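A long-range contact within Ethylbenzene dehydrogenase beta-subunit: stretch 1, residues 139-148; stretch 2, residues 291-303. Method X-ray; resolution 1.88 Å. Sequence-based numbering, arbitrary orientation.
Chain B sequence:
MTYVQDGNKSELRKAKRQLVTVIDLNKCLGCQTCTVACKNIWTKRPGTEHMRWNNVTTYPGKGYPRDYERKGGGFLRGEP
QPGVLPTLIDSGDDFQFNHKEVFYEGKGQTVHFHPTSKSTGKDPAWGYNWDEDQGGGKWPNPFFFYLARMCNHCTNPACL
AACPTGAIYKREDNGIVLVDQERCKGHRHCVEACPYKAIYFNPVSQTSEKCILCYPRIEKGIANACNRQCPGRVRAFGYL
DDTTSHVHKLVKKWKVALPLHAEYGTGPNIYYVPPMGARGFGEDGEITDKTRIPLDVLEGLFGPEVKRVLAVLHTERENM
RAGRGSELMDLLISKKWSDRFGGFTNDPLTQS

Stretch 1 (139-148) WPNPFFFYLA
Stretch 2 (291-303) TRIPLDVLEGLFG

A single arginine ties down the polar end of this otherwise greasy contact: Arg-292 NH1 donates to the backbone carbonyl Pro-142 O at 2.9 Å, nearly linear (167°), and to water 1 at 2.8 Å, which in turn donates to Pro-140 O at 2.7 Å. The guanidinium thus serves main-chain oxygens of a proline-rich segment, Pro-140 following a cis peptide bond. The side chain reaches there with chi angles of 65° (p), -164° (t), 56° (p) and -148°. Pro-142 O lies at the edge of the guanidinium, near its plane, where an N-H can point at it, whereas Asn-141 OD1 sits over one face; NE and NH2 are satisfied elsewhere in the structure. Water 2 makes a second bridge, donating to Arg-292 O at 2.9 Å and weakly to Asn-141 O at 3.4 Å.

The touching residues lie at least 149 positions apart in sequence; strand 145-148 and helix 295-302 run in nearly the same direction, 5° from parallel, with axes 13.2 Å apart at closest approach. In the register, Asn-141 CA lies 6.1 Å from Arg-292 CA, Phe-143 CA lies 6.0 Å from Ile-293 CA, and Leu-147 CA lies 10.5 Å from Leu-301 CA, so the backbones are closest before the helix and bulky side chains fill the wider gap beside it.

Extended phi/psi angles at Phe-143 (-144/151), Phe-145 (-153/173) and Leu-147 (-127/102) turn these alternate side chains toward stretch 2, while Phe-144 points away. Phe-143 (chi1 66°, p; chi2 -87°) lays one ring face against Pro-294, whose CD is 3.5 Å from the ring centroid and 19° off the normal, a CH-pi contact. Pro-294 suits the N-cap position, where its lack of an amide hydrogen costs no helical bond. Phe-143 CB also packs on Ile-293 CG1 at 4.1 Å, and Phe-143 CE2 on Val-297 CG1 at 4.2 Å. Ile-293 N donates to Thr-291 OG1 at 3.1 Å, bracing the turn before the helix.

Farther along, Phe-145 (chi1 56°, p; chi2 -90°) brings CE1 to 3.8 Å from Leu-298 CD2, while Leu-301 CD1 meets its ring edge 4.1 Å from CZ. Both leucines are m,t. Leu-147 (t,p) places CD2 4.4 Å from Leu-301 CD1 and CD1 4.3 Å from Phe-302 CZ, at that ring's edge. Phe-302 has chi1 -54° (m) and chi2 -59°. Gly-303, at phi/psi 89/-177, ends the helical run in a conformation that calls for glycine. Together the stretches bury 543 Å², with Phe-143 and Arg-292 each covered by 99 Å².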

# COMPACT_ATOMS: atom_id res chain seq x y z
N TRP B 139 -17.09 -6.76 -18.15
CA TRP B 139 -16.20 -6.13 -19.13
C TRP B 139 -16.94 -5.78 -20.40
O TRP B 139 -17.66 -6.63 -20.95
CB TRP B 139 -15.05 -7.08 -19.46
CG TRP B 139 -14.03 -6.38 -20.30
CD1 TRP B 139 -13.95 -6.36 -21.63
CD2 TRP B 139 -13.03 -5.49 -19.80
NE1 TRP B 139 -12.92 -5.55 -22.03
CE2 TRP B 139 -12.34 -4.99 -20.91
CE3 TRP B 139 -12.63 -5.11 -18.53
CZ2 TRP B 139 -11.26 -4.13 -20.79
CZ3 TRP B 139 -11.56 -4.23 -18.40
CH2 TRP B 139 -10.91 -3.74 -19.53
N PRO B 140 -16.74 -4.56 -20.97
CA PRO B 140 -15.80 -3.46 -20.64
C PRO B 140 -16.32 -2.41 -19.67
O PRO B 140 -15.76 -1.30 -19.59
CB PRO B 140 -15.56 -2.84 -22.01
CG PRO B 140 -16.88 -2.96 -22.69
CD PRO B 140 -17.48 -4.26 -22.20
N ASN B 141 -17.38 -2.77 -18.94
CA ASN B 141 -18.01 -1.94 -17.94
C ASN B 141 -17.99 -2.51 -16.54
O ASN B 141 -19.01 -2.50 -15.85
CB ASN B 141 -19.47 -1.65 -18.32
CG ASN B 141 -19.60 -0.77 -19.53
OD1 ASN B 141 -19.02 0.30 -19.55
ND2 ASN B 141 -20.29 -1.26 -20.58
N PRO B 142 -16.81 -2.92 -16.06
CA PRO B 142 -16.74 -3.34 -14.67
C PRO B 142 -16.95 -2.08 -13.79
O PRO B 142 -16.73 -0.97 -14.24
CB PRO B 142 -15.30 -3.88 -14.55
CG PRO B 142 -14.52 -3.05 -15.52
CD PRO B 142 -15.47 -2.90 -16.69
N PHE B 143 -17.45 -2.25 -12.58
CA PHE B 143 -17.47 -1.12 -11.66
C PHE B 143 -17.22 -1.58 -10.24
O PHE B 143 -17.51 -2.72 -9.87
CB PHE B 143 -18.78 -0.39 -11.77
CG PHE B 143 -19.92 -1.19 -11.33
CD1 PHE B 143 -20.58 -2.03 -12.21
CD2 PHE B 143 -20.33 -1.14 -10.02
CE1 PHE B 143 -21.67 -2.77 -11.80
CE2 PHE B 143 -21.45 -1.91 -9.62
CZ PHE B 143 -22.07 -2.73 -10.50
N PHE B 144 -16.63 -0.68 -9.46
CA PHE B 144 -16.39 -0.91 -8.06
C PHE B 144 -15.96 0.44 -7.49
O PHE B 144 -15.56 1.34 -8.23
CB PHE B 144 -15.26 -1.92 -7.85
CG PHE B 144 -13.91 -1.39 -8.25
CD1 PHE B 144 -13.12 -0.74 -7.35
CD2 PHE B 144 -13.43 -1.56 -9.57
CE1 PHE B 144 -11.88 -0.20 -7.74
CE2 PHE B 144 -12.21 -1.05 -9.94
CZ PHE B 144 -11.43 -0.35 -9.01
N PHE B 145 -16.08 0.53 -6.18
CA PHE B 145 -15.61 1.65 -5.38
C PHE B 145 -15.34 1.06 -4.00
O PHE B 145 -15.68 -0.11 -3.77
CB PHE B 145 -16.64 2.79 -5.33
CG PHE B 145 -17.97 2.40 -4.84
CD1 PHE B 145 -18.95 1.97 -5.73
CD2 PHE B 145 -18.30 2.45 -3.49
CE1 PHE B 145 -20.20 1.63 -5.31
CE2 PHE B 145 -19.55 2.08 -3.05
CZ PHE B 145 -20.53 1.68 -3.98
N TYR B 146 -14.76 1.85 -3.09
CA TYR B 146 -14.39 1.37 -1.78
C TYR B 146 -15.35 1.92 -0.75
O TYR B 146 -15.77 3.09 -0.84
CB TYR B 146 -12.95 1.73 -1.48
CG TYR B 146 -12.00 1.16 -2.50
CD1 TYR B 146 -11.75 -0.20 -2.52
CD2 TYR B 146 -11.33 1.98 -3.41
CE1 TYR B 146 -10.89 -0.75 -3.46
CE2 TYR B 146 -10.40 1.43 -4.35
CZ TYR B 146 -10.20 0.07 -4.35
OH TYR B 146 -9.32 -0.48 -5.25
N LEU B 147 -15.73 1.07 0.20
CA LEU B 147 -16.79 1.42 1.12
C LEU B 147 -16.33 1.26 2.57
O LEU B 147 -16.23 0.13 3.08
CB LEU B 147 -18.00 0.54 0.83
CG LEU B 147 -19.22 0.80 1.75
CD1 LEU B 147 -19.67 2.27 1.64
CD2 LEU B 147 -20.41 -0.17 1.43
N ALA B 148 -16.03 2.41 3.17
CA ALA B 148 -15.65 2.53 4.56
C ALA B 148 -16.87 2.56 5.43
O ALA B 148 -17.87 3.23 5.12
CB ALA B 148 -14.76 3.78 4.82
N THR B 291 -22.36 7.39 -16.45
CA THR B 291 -21.66 6.47 -15.56
C THR B 291 -22.02 5.00 -15.87
O THR B 291 -23.14 4.69 -16.28
CB THR B 291 -21.89 6.73 -14.06
OG1 THR B 291 -21.08 5.82 -13.29
CG2 THR B 291 -23.38 6.51 -13.63
N ARG B 292 -21.06 4.11 -15.68
CA ARG B 292 -21.31 2.67 -15.73
C ARG B 292 -21.93 2.11 -14.44
O ARG B 292 -22.39 0.96 -14.42
CB ARG B 292 -20.03 1.94 -15.99
CG ARG B 292 -19.12 2.16 -14.78
CD ARG B 292 -17.81 1.85 -14.99
NE ARG B 292 -17.16 2.52 -16.08
CZ ARG B 292 -16.21 1.92 -16.78
NH1 ARG B 292 -15.81 0.70 -16.44
NH2 ARG B 292 -15.61 2.55 -17.77
N ILE B 293 -21.91 2.87 -13.35
CA ILE B 293 -22.41 2.31 -12.08
C ILE B 293 -23.93 2.30 -12.18
O ILE B 293 -24.56 3.35 -12.42
CB ILE B 293 -22.01 3.09 -10.82
CG1 ILE B 293 -20.49 3.24 -10.72
CG2 ILE B 293 -22.63 2.39 -9.58
CD1 ILE B 293 -20.06 4.10 -9.60
N PRO B 294 -24.53 1.12 -12.05
CA PRO B 294 -25.97 1.06 -12.16
C PRO B 294 -26.65 1.78 -11.02
O PRO B 294 -26.29 1.63 -9.84
CB PRO B 294 -26.26 -0.44 -12.13
CG PRO B 294 -24.94 -1.09 -12.50
CD PRO B 294 -23.94 -0.22 -11.87
N LEU B 295 -27.60 2.61 -11.37
CA LEU B 295 -28.22 3.44 -10.34
C LEU B 295 -28.91 2.55 -9.28
O LEU B 295 -28.89 2.87 -8.09
CB LEU B 295 -29.23 4.39 -10.98
CG LEU B 295 -30.11 5.28 -10.11
CD1 LEU B 295 -29.27 6.17 -9.18
CD2 LEU B 295 -31.11 6.08 -11.01
N ASP B 296 -29.53 1.45 -9.70
CA ASP B 296 -30.28 0.66 -8.75
C ASP B 296 -29.38 0.02 -7.71
O ASP B 296 -29.79 -0.18 -6.58
CB ASP B 296 -31.22 -0.37 -9.42
CG ASP B 296 -30.49 -1.36 -10.33
OD1 ASP B 296 -29.35 -1.11 -10.71
OD2 ASP B 296 -31.10 -2.39 -10.70
N VAL B 297 -28.12 -0.23 -8.07
CA VAL B 297 -27.12 -0.70 -7.13
C VAL B 297 -26.84 0.34 -6.06
O VAL B 297 -26.90 0.04 -4.88
CB VAL B 297 -25.80 -1.12 -7.88
CG1 VAL B 297 -24.67 -1.43 -6.89
CG2 VAL B 297 -26.09 -2.35 -8.75
N LEU B 298 -26.63 1.59 -6.47
CA LEU B 298 -26.36 2.65 -5.53
C LEU B 298 -27.61 2.95 -4.70
O LEU B 298 -27.49 3.21 -3.51
CB LEU B 298 -25.85 3.93 -6.20
CG LEU B 298 -24.51 3.82 -6.87
CD1 LEU B 298 -24.06 5.16 -7.46
CD2 LEU B 298 -23.50 3.35 -5.85
N GLU B 299 -28.77 2.86 -5.31
CA GLU B 299 -30.04 3.02 -4.59
C GLU B 299 -30.21 1.93 -3.53
O GLU B 299 -30.82 2.18 -2.49
CB GLU B 299 -31.25 2.97 -5.52
CG GLU B 299 -31.40 4.19 -6.40
CD GLU B 299 -32.55 4.10 -7.36
OE1 GLU B 299 -33.02 2.99 -7.62
OE2 GLU B 299 -32.97 5.16 -7.86
N GLY B 300 -29.69 0.74 -3.79
CA GLY B 300 -29.80 -0.33 -2.84
C GLY B 300 -29.09 0.01 -1.54
O GLY B 300 -29.55 -0.38 -0.45
N LEU B 301 -27.98 0.76 -1.65
CA LEU B 301 -27.18 1.15 -0.52
C LEU B 301 -27.61 2.47 0.09
O LEU B 301 -27.64 2.60 1.30
CB LEU B 301 -25.74 1.31 -0.95
CG LEU B 301 -25.02 0.03 -1.35
CD1 LEU B 301 -23.59 0.34 -1.59
CD2 LEU B 301 -25.24 -1.08 -0.27
N PHE B 302 -27.93 3.45 -0.74
CA PHE B 302 -28.08 4.82 -0.24
C PHE B 302 -29.43 5.43 -0.46
O PHE B 302 -29.64 6.60 -0.12
CB PHE B 302 -27.00 5.70 -0.86
CG PHE B 302 -25.63 5.17 -0.64
CD1 PHE B 302 -25.16 4.98 0.63
CD2 PHE B 302 -24.82 4.80 -1.73
CE1 PHE B 302 -23.90 4.46 0.83
CE2 PHE B 302 -23.59 4.29 -1.53
CZ PHE B 302 -23.12 4.12 -0.24
N GLY B 303 -30.37 4.65 -0.98
CA GLY B 303 -31.75 5.06 -1.10
C GLY B 303 -32.11 5.77 -2.39
O GLY B 303 -31.26 5.99 -3.26
O HOH W 1 -13.93 0.36 -18.47
O HOH W 2 -22.21 -1.49 -15.87